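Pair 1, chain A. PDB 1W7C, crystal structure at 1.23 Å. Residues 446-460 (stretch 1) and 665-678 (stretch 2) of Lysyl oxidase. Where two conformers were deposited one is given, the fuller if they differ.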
# COMPACT_ATOMS: atom_id res chain seq x y z
N PHE A 446 -0.06 13.88 -4.31
CA PHE A 446 0.10 14.92 -3.32
C PHE A 446 -1.19 15.10 -2.50
O PHE A 446 -2.26 15.11 -3.08
CB PHE A 446 0.42 16.28 -3.99
CG PHE A 446 1.71 16.27 -4.82
CD1 PHE A 446 1.73 15.74 -6.11
CD2 PHE A 446 2.86 16.84 -4.34
CE1 PHE A 446 2.87 15.76 -6.88
CE2 PHE A 446 4.01 16.85 -5.10
CZ PHE A 446 4.03 16.29 -6.33
N PHE A 447 -1.03 15.20 -1.19
CA PHE A 447 -2.17 15.25 -0.24
C PHE A 447 -2.30 16.62 0.42
O PHE A 447 -1.32 17.40 0.50
CB PHE A 447 -1.96 14.21 0.83
CG PHE A 447 -2.03 12.76 0.35
CD1 PHE A 447 -3.18 12.00 0.52
CD2 PHE A 447 -0.93 12.17 -0.27
CE1 PHE A 447 -3.21 10.68 0.13
CE2 PHE A 447 -0.96 10.86 -0.66
CZ PHE A 447 -2.11 10.11 -0.46
N LEU A 448 -3.47 16.90 0.97
CA LEU A 448 -3.77 18.24 1.51
C LEU A 448 -2.88 18.60 2.75
O LEU A 448 -2.76 19.79 3.04
CB LEU A 448 -5.23 18.33 1.91
CG LEU A 448 -6.21 18.38 0.76
CD1 LEU A 448 -7.65 18.37 1.32
CD2 LEU A 448 -6.04 19.62 -0.13
N ASP A 449 -2.35 17.62 3.47
CA ASP A 449 -1.61 17.90 4.68
C ASP A 449 -0.13 18.20 4.44
O ASP A 449 0.57 18.56 5.39
CB ASP A 449 -1.66 16.71 5.63
CG ASP A 449 -0.94 15.51 5.09
OD1 ASP A 449 -0.04 14.95 5.78
OD2 ASP A 449 -1.21 15.13 3.92
N GLY A 450 0.37 17.97 3.21
CA GLY A 450 1.78 18.06 2.92
C GLY A 450 2.50 16.72 2.72
O GLY A 450 3.72 16.67 2.59
N THR A 451 1.72 15.62 2.65
CA THR A 451 2.31 14.30 2.34
C THR A 451 2.38 14.11 0.85
O THR A 451 1.47 14.53 0.15
CB THR A 451 1.44 13.20 2.96
OG1 THR A 451 1.53 13.29 4.40
CG2 THR A 451 1.85 11.77 2.58
N LEU A 452 3.40 13.45 0.35
CA LEU A 452 3.54 13.04 -1.03
C LEU A 452 3.82 11.53 -1.07
O LEU A 452 4.61 11.04 -0.29
CB LEU A 452 4.75 13.79 -1.66
CG LEU A 452 5.33 13.33 -3.01
CD1 LEU A 452 4.26 13.35 -4.09
CD2 LEU A 452 6.52 14.25 -3.38
N GLU A 453 3.18 10.83 -2.01
CA GLU A 453 3.41 9.41 -2.21
C GLU A 453 3.96 9.22 -3.62
O GLU A 453 3.36 9.71 -4.60
CB GLU A 453 2.09 8.64 -2.07
CG GLU A 453 2.23 7.14 -2.28
CD GLU A 453 0.88 6.47 -2.46
OE1 GLU A 453 0.49 5.75 -1.53
OE2 GLU A 453 0.19 6.68 -3.51
N VAL A 454 5.05 8.45 -3.68
CA VAL A 454 5.74 8.08 -4.90
C VAL A 454 5.46 6.60 -5.13
O VAL A 454 5.71 5.79 -4.23
CB VAL A 454 7.23 8.33 -4.76
CG1 VAL A 454 7.99 7.84 -5.99
CG2 VAL A 454 7.53 9.76 -4.51
N SER A 455 4.97 6.24 -6.32
CA SER A 455 4.69 4.84 -6.57
C SER A 455 4.99 4.42 -7.99
O SER A 455 5.05 5.24 -8.92
CB SER A 455 3.24 4.52 -6.24
OG SER A 455 2.34 5.13 -7.12
N VAL A 456 5.14 3.12 -8.15
CA VAL A 456 5.26 2.50 -9.45
C VAL A 456 4.41 1.23 -9.48
O VAL A 456 4.28 0.53 -8.46
CB VAL A 456 6.74 2.18 -9.80
CG1 VAL A 456 7.36 1.19 -8.85
CG2 VAL A 456 6.90 1.71 -11.22
N ARG A 457 3.84 0.95 -10.65
CA ARG A 457 3.21 -0.34 -10.92
C ARG A 457 3.75 -0.85 -12.25
O ARG A 457 4.02 -0.06 -13.16
CB ARG A 457 1.68 -0.19 -11.00
CG ARG A 457 1.06 0.33 -9.69
CD ARG A 457 -0.40 0.58 -9.83
NE ARG A 457 -1.04 1.04 -8.60
CZ ARG A 457 -1.46 0.24 -7.62
NH1 ARG A 457 -1.35 -1.06 -7.69
NH2 ARG A 457 -2.04 0.77 -6.54
N ALA A 458 3.86 -2.15 -12.41
CA ALA A 458 4.35 -2.75 -13.66
C ALA A 458 3.25 -3.63 -14.31
O ALA A 458 2.41 -4.28 -13.63
CB ALA A 458 5.57 -3.57 -13.39
N ALA A 459 3.27 -3.70 -15.61
CA ALA A 459 2.36 -4.56 -16.35
C ALA A 459 3.14 -4.95 -17.63
O ALA A 459 4.36 -4.65 -17.79
CB ALA A 459 0.99 -3.86 -16.69
N GLY A 460 2.45 -5.59 -18.52
CA GLY A 460 2.97 -5.90 -19.83
C GLY A 460 3.32 -7.37 -19.89
O GLY A 460 2.80 -8.16 -19.10
N ILE A 665 -0.45 -7.81 -14.26
CA ILE A 665 -1.42 -6.79 -13.86
C ILE A 665 -0.82 -5.78 -12.88
O ILE A 665 0.01 -6.10 -12.03
CB ILE A 665 -2.75 -7.43 -13.35
CG1 ILE A 665 -2.61 -8.12 -12.00
CG2 ILE A 665 -3.32 -8.34 -14.44
CD1 ILE A 665 -3.89 -8.77 -11.50
N PHE A 666 -1.29 -4.54 -13.00
CA PHE A 666 -0.78 -3.41 -12.24
C PHE A 666 -1.21 -3.47 -10.77
O PHE A 666 -0.54 -2.90 -9.92
CB PHE A 666 -1.29 -2.07 -12.78
CG PHE A 666 -0.62 -1.56 -14.05
CD1 PHE A 666 -1.40 -1.04 -15.11
CD2 PHE A 666 0.74 -1.46 -14.15
CE1 PHE A 666 -0.78 -0.47 -16.24
CE2 PHE A 666 1.34 -0.91 -15.26
CZ PHE A 666 0.58 -0.42 -16.29
N SER A 667 -2.33 -4.11 -10.47
CA SER A 667 -2.89 -4.07 -9.10
C SER A 667 -1.99 -4.76 -8.07
O SER A 667 -1.84 -4.28 -6.92
CB SER A 667 -4.23 -4.76 -9.12
OG SER A 667 -4.06 -6.03 -9.71
N THR A 668 -1.36 -5.87 -8.44
CA THR A 668 -0.51 -6.63 -7.54
C THR A 668 0.98 -6.51 -7.80
O THR A 668 1.76 -7.20 -7.14
CB THR A 668 -0.93 -8.11 -7.60
OG1 THR A 668 -1.05 -8.56 -8.96
CG2 THR A 668 -2.32 -8.32 -6.99
N ALA A 669 1.37 -5.67 -8.74
CA ALA A 669 2.78 -5.37 -9.03
C ALA A 669 3.04 -3.90 -8.71
O ALA A 669 3.21 -3.10 -9.60
CB ALA A 669 3.09 -5.67 -10.51
N HIS A 670 3.04 -3.59 -7.42
CA HIS A 670 2.98 -2.22 -6.90
C HIS A 670 4.04 -2.00 -5.85
O HIS A 670 4.30 -2.88 -5.03
CB HIS A 670 1.66 -2.06 -6.19
CG HIS A 670 1.39 -0.70 -5.61
ND1 HIS A 670 0.85 -0.54 -4.36
CD2 HIS A 670 1.58 0.56 -6.10
CE1 HIS A 670 0.71 0.74 -4.09
NE2 HIS A 670 1.14 1.43 -5.13
N ALA A 671 4.64 -0.83 -5.88
CA ALA A 671 5.60 -0.43 -4.86
C ALA A 671 5.44 1.07 -4.61
O ALA A 671 5.10 1.83 -5.52
CB ALA A 671 7.00 -0.74 -5.31
N SER A 672 5.64 1.50 -3.35
CA SER A 672 5.40 2.93 -3.06
C SER A 672 6.18 3.31 -1.80
O SER A 672 6.52 2.47 -0.95
CB SER A 672 3.92 3.24 -2.83
OG SER A 672 3.44 2.61 -1.64
N PHE A 673 6.43 4.61 -1.66
CA PHE A 673 6.86 5.16 -0.37
C PHE A 673 6.20 6.54 -0.22
O PHE A 673 5.73 7.14 -1.19
CB PHE A 673 8.38 5.31 -0.21
CG PHE A 673 9.04 6.26 -1.19
CD1 PHE A 673 9.23 7.60 -0.90
CD2 PHE A 673 9.55 5.77 -2.38
CE1 PHE A 673 9.87 8.44 -1.78
CE2 PHE A 673 10.21 6.60 -3.26
CZ PHE A 673 10.38 7.95 -2.96
N MET A 674 6.12 7.00 1.03
CA MET A 674 5.55 8.30 1.34
C MET A 674 6.62 9.17 2.04
O MET A 674 7.49 8.69 2.74
CB MET A 674 4.33 8.21 2.26
CG MET A 674 3.04 7.91 1.54
SD MET A 674 1.68 7.75 2.67
CE MET A 674 0.40 8.01 1.68
N LEU A 675 6.44 10.48 1.82
CA LEU A 675 7.16 11.52 2.53
C LEU A 675 6.08 12.30 3.27
O LEU A 675 5.25 12.96 2.66
CB LEU A 675 7.88 12.45 1.54
CG LEU A 675 8.84 11.73 0.57
CD1 LEU A 675 9.47 12.76 -0.34
CD2 LEU A 675 9.90 10.90 1.28
N THR A 676 6.12 12.19 4.59
CA THR A 676 5.03 12.73 5.41
C THR A 676 5.55 13.65 6.51
O THR A 676 6.57 13.37 7.13
CB THR A 676 4.09 11.62 5.93
OG1 THR A 676 2.88 12.19 6.47
CG2 THR A 676 4.70 10.80 7.01
N PRO A 677 4.89 14.80 6.73
CA PRO A 677 5.37 15.69 7.78
C PRO A 677 5.41 15.02 9.15
O PRO A 677 4.49 14.26 9.49
CB PRO A 677 4.32 16.80 7.79
CG PRO A 677 3.72 16.77 6.49
CD PRO A 677 3.72 15.35 6.03
N PHE A 678 6.45 15.32 9.93
CA PHE A 678 6.64 14.77 11.26
C PHE A 678 7.22 15.86 12.13
O PHE A 678 8.38 16.19 12.04
CB PHE A 678 7.57 13.58 11.14
CG PHE A 678 7.73 12.76 12.39
CD1 PHE A 678 7.05 11.56 12.51
CD2 PHE A 678 8.54 13.16 13.45
CE1 PHE A 678 7.16 10.80 13.64
CE2 PHE A 678 8.66 12.36 14.60
CZ PHE A 678 7.97 11.19 14.67
O HOH W 1 0.12 4.02 -6.34
O HOH W 2 -2.72 -2.11 -5.22

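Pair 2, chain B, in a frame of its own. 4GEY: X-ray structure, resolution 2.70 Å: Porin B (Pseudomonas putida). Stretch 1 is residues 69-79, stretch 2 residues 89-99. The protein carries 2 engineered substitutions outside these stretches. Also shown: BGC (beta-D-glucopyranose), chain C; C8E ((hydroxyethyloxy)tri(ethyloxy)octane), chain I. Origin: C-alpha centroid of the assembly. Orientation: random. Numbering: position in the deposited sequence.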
# COMPACT_ATOMS: atom_id res chain seq x y z
N SER B 69 13.13 -3.84 9.15
CA SER B 69 13.00 -2.87 8.09
C SER B 69 12.37 -1.66 8.73
O SER B 69 11.55 -1.80 9.64
CB SER B 69 12.08 -3.45 7.03
OG SER B 69 12.48 -3.04 5.75
N ASP B 70 12.73 -0.46 8.28
CA ASP B 70 12.11 0.74 8.83
C ASP B 70 11.99 1.91 7.86
O ASP B 70 12.42 1.83 6.70
CB ASP B 70 12.78 1.17 10.15
CG ASP B 70 14.21 1.68 9.97
OD1 ASP B 70 14.69 1.81 8.82
OD2 ASP B 70 14.87 1.97 11.00
N GLN B 71 11.42 3.01 8.34
CA GLN B 71 11.19 4.18 7.50
C GLN B 71 11.12 5.43 8.36
O GLN B 71 10.49 5.44 9.42
CB GLN B 71 9.90 4.01 6.68
CG GLN B 71 9.51 5.20 5.80
CD GLN B 71 8.11 5.03 5.16
OE1 GLN B 71 7.96 4.52 4.04
NE2 GLN B 71 7.08 5.48 5.87
N PHE B 72 11.82 6.46 7.92
CA PHE B 72 11.68 7.79 8.49
C PHE B 72 10.98 8.65 7.46
O PHE B 72 11.23 8.52 6.26
CB PHE B 72 13.05 8.38 8.81
CG PHE B 72 13.65 7.89 10.11
CD1 PHE B 72 13.41 8.56 11.30
CD2 PHE B 72 14.48 6.77 10.12
CE1 PHE B 72 13.97 8.12 12.50
CE2 PHE B 72 15.04 6.32 11.31
CZ PHE B 72 14.79 7.00 12.50
N ALA B 73 10.10 9.54 7.91
CA ALA B 73 9.41 10.43 6.99
C ALA B 73 9.46 11.88 7.49
O ALA B 73 8.93 12.19 8.56
CB ALA B 73 7.98 9.97 6.77
N LEU B 74 10.09 12.75 6.72
CA LEU B 74 10.32 14.13 7.13
C LEU B 74 9.36 14.99 6.31
O LEU B 74 9.36 14.91 5.09
CB LEU B 74 11.78 14.50 6.86
CG LEU B 74 12.50 15.75 7.39
CD1 LEU B 74 12.40 16.89 6.40
CD2 LEU B 74 11.93 16.15 8.73
N GLY B 75 8.53 15.78 6.98
CA GLY B 75 7.46 16.47 6.29
C GLY B 75 7.34 17.96 6.58
O GLY B 75 7.68 18.44 7.67
N ALA B 76 6.86 18.70 5.60
CA ALA B 76 6.58 20.11 5.79
C ALA B 76 5.24 20.46 5.15
O ALA B 76 5.05 20.34 3.94
CB ALA B 76 7.69 20.96 5.20
N HIS B 77 4.30 20.89 5.99
CA HIS B 77 2.92 21.14 5.58
C HIS B 77 2.63 22.62 5.68
O HIS B 77 2.60 23.18 6.78
CB HIS B 77 1.98 20.38 6.49
CG HIS B 77 0.61 20.18 5.93
ND1 HIS B 77 0.32 20.35 4.59
CD2 HIS B 77 -0.56 19.82 6.51
CE1 HIS B 77 -0.96 20.11 4.38
NE2 HIS B 77 -1.51 19.78 5.53
N LEU B 78 2.41 23.27 4.55
CA LEU B 78 2.26 24.72 4.56
C LEU B 78 0.83 25.19 4.27
O LEU B 78 0.22 24.82 3.26
CB LEU B 78 3.25 25.36 3.60
CG LEU B 78 4.67 25.61 4.10
CD1 LEU B 78 5.33 24.34 4.65
CD2 LEU B 78 5.52 26.23 2.98
N ASP B 79 0.32 26.00 5.19
CA ASP B 79 -0.94 26.69 4.99
C ASP B 79 -0.63 27.93 4.15
O ASP B 79 -0.25 28.98 4.69
CB ASP B 79 -1.53 27.07 6.35
CG ASP B 79 -2.93 27.65 6.26
OD1 ASP B 79 -3.19 28.46 5.35
OD2 ASP B 79 -3.77 27.29 7.11
N ALA B 89 -5.11 27.27 -0.01
CA ALA B 89 -4.05 26.61 -0.73
C ALA B 89 -3.17 25.91 0.30
O ALA B 89 -3.11 26.34 1.45
CB ALA B 89 -3.24 27.62 -1.53
N GLU B 90 -2.52 24.83 -0.11
CA GLU B 90 -1.66 24.05 0.77
C GLU B 90 -0.47 23.57 -0.03
O GLU B 90 -0.61 23.21 -1.19
CB GLU B 90 -2.39 22.82 1.32
CG GLU B 90 -3.73 23.09 1.96
CD GLU B 90 -4.43 21.81 2.38
OE1 GLU B 90 -3.75 20.76 2.49
OE2 GLU B 90 -5.66 21.86 2.60
N PHE B 91 0.70 23.57 0.60
CA PHE B 91 1.88 22.93 0.02
C PHE B 91 2.34 21.83 0.95
O PHE B 91 2.29 21.97 2.18
CB PHE B 91 3.01 23.93 -0.21
CG PHE B 91 4.28 23.30 -0.74
CD1 PHE B 91 4.43 23.05 -2.10
CD2 PHE B 91 5.31 22.96 0.12
CE1 PHE B 91 5.59 22.47 -2.59
CE2 PHE B 91 6.47 22.38 -0.36
CZ PHE B 91 6.61 22.14 -1.72
N LYS B 92 2.81 20.73 0.38
CA LYS B 92 3.33 19.65 1.19
C LYS B 92 4.64 19.10 0.65
O LYS B 92 4.73 18.73 -0.51
CB LYS B 92 2.31 18.53 1.31
CG LYS B 92 2.81 17.35 2.10
CD LYS B 92 3.14 17.74 3.52
CE LYS B 92 3.64 16.53 4.30
NZ LYS B 92 2.62 15.45 4.33
N LEU B 93 5.65 19.06 1.50
CA LEU B 93 6.92 18.44 1.15
C LEU B 93 7.17 17.24 2.07
O LEU B 93 7.09 17.36 3.30
CB LEU B 93 8.06 19.46 1.23
CG LEU B 93 9.51 18.97 1.11
CD1 LEU B 93 9.69 17.95 -0.01
CD2 LEU B 93 10.46 20.14 0.91
N ALA B 94 7.42 16.08 1.47
CA ALA B 94 7.75 14.89 2.24
C ALA B 94 8.94 14.16 1.66
O ALA B 94 8.99 13.89 0.46
CB ALA B 94 6.57 13.95 2.34
N ILE B 95 9.90 13.84 2.53
CA ILE B 95 11.08 13.08 2.17
C ILE B 95 11.15 11.82 3.04
O ILE B 95 10.87 11.88 4.23
CB ILE B 95 12.34 13.93 2.35
CG1 ILE B 95 12.28 15.14 1.42
CG2 ILE B 95 13.57 13.13 2.05
CD1 ILE B 95 13.59 15.88 1.28
N THR B 96 11.48 10.69 2.45
CA THR B 96 11.59 9.46 3.23
C THR B 96 12.94 8.80 3.03
O THR B 96 13.58 8.99 2.00
CB THR B 96 10.45 8.43 2.90
OG1 THR B 96 10.47 8.08 1.52
CG2 THR B 96 9.09 9.01 3.23
N GLU B 97 13.41 8.08 4.05
CA GLU B 97 14.46 7.10 3.85
C GLU B 97 14.05 5.82 4.56
O GLU B 97 13.47 5.85 5.64
CB GLU B 97 15.84 7.58 4.30
CG GLU B 97 16.14 7.39 5.78
CD GLU B 97 17.48 6.72 6.04
OE1 GLU B 97 17.73 5.64 5.46
OE2 GLU B 97 18.29 7.29 6.82
N ARG B 98 14.33 4.70 3.90
CA ARG B 98 13.97 3.38 4.40
C ARG B 98 15.24 2.56 4.52
O ARG B 98 16.18 2.77 3.77
CB ARG B 98 13.04 2.71 3.40
CG ARG B 98 11.67 3.34 3.28
CD ARG B 98 10.88 2.64 2.21
NE ARG B 98 9.44 2.76 2.42
CZ ARG B 98 8.55 1.93 1.88
NH1 ARG B 98 8.97 0.93 1.12
NH2 ARG B 98 7.26 2.09 2.10
N SER B 99 15.27 1.62 5.46
CA SER B 99 16.44 0.77 5.67
C SER B 99 16.01 -0.63 6.04
O SER B 99 14.95 -0.81 6.65
CB SER B 99 17.30 1.31 6.81
OG SER B 99 18.41 2.01 6.30
C2 BGC C . 6.33 -0.87 0.44
C3 BGC C . 5.14 -0.29 0.89
C4 BGC C . 4.58 0.64 -0.09
C5 BGC C . 4.36 -0.01 -1.49
C6 BGC C . 4.07 0.86 -2.49
C1 BGC C . 6.15 -1.63 -0.76
O1 BGC C . 7.37 -2.16 -1.14
O2 BGC C . 6.85 -1.75 1.50
O3 BGC C . 5.41 0.39 2.16
O4 BGC C . 3.39 1.16 0.42
O5 BGC C . 5.65 -0.77 -1.81
O6 BGC C . 5.08 1.61 -3.07
C2 C8E I . 18.81 4.15 9.54
C3 C8E I . 18.48 2.74 10.01
C4 C8E I . 19.52 2.19 10.99
C5 C8E I . 18.84 1.55 12.21
C6 C8E I . 18.74 2.53 13.37
C7 C8E I . 17.32 2.59 13.94
C8 C8E I . 17.21 3.61 15.07
O9 C8E I . 15.93 4.23 15.12
C10 C8E I . 15.09 3.78 16.17
C11 C8E I . 13.90 4.75 16.35
O12 C8E I . 12.93 4.26 17.26
C13 C8E I . 12.01 5.26 17.71
C14 C8E I . 11.35 4.88 19.03

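Both pairs are two-stranded antiparallel ladders whose N-to-C directions differ by 173°, with strand axes approaching to 4.7 Å in pair 1 and 4.6 Å in pair 2; the central backbones superpose with an RMSD of 0.5 Å. Hydrogen-bonded and non-hydrogen-bonded pairs alternate in the same register. In pair 1, V454(A) N donates to F673(A) O at 2.9 Å, and F673(A) N returns a bond to V454(A) O, also 2.9 Å. The matching L74(B) and I95(B) do the same, with L74(B) N to I95(B) O and I95(B) N to L74(B) O both 2.8 Å. Because such bonds use only main-chain atoms, the ladder tolerates very different side chains.

The face carrying V454(A) and F673(A) is apolar at its centre in both pairs. V454(A) lays CB over the face of the F673(A) ring, 3.9 Å from its centroid, so a compact branched residue fits beneath a flat one. Pair 2 puts two aliphatic residues, L74(B) and I95(B), at these positions. One step along, V456(A) faces A671(A), with CG1 to CB 4.0 Å; the small and large partners are exchanged in A76(B) and L93(B), whose CB atoms lie 4.3 Å apart. Either arrangement sets one methyl-sized side chain beside a larger one.

On the other face, S455(A) and S672(A) correspond to G75(B) and A94(B). Both pairs have small residues here: S455(A) CB lies 3.7 Å from S672(A) CB, and G75(B) CA lies 4.4 Å from A94(B) CA. A CB on G75(B) would lie only 3.5 Å from CE of K92(B).

The next pair on this face differs more. The planar guanidinium of R457(A) stacks flat on the ring of H670(A), centres 3.6 Å apart and planes at 4°, leaving its edge free for NH1 to donate to F666(A) O at 3.0 Å. The matching H77(B) and K92(B) have no such stack; the flexible lysine chain instead brings K92(B) CD to 4.0 Å from H77(B) ND1.

Towards the other end, the hydroxyls of T451(A) and T676(A) meet closely, OG1 to OG1 2.7 Å, and T451(A) OG1 donates to D449(A) OD1 at 2.7 Å. Their counterparts Q71(B) and R98(B) use longer arms: R98(B) NE donates to Q71(B) OE1 at 2.8 Å, while R98(B) NH2 also reaches the glucose, 2.5 Å from BGC O3. The same backbone position thus supports a compact polar contact or an extended one that engages a ligand.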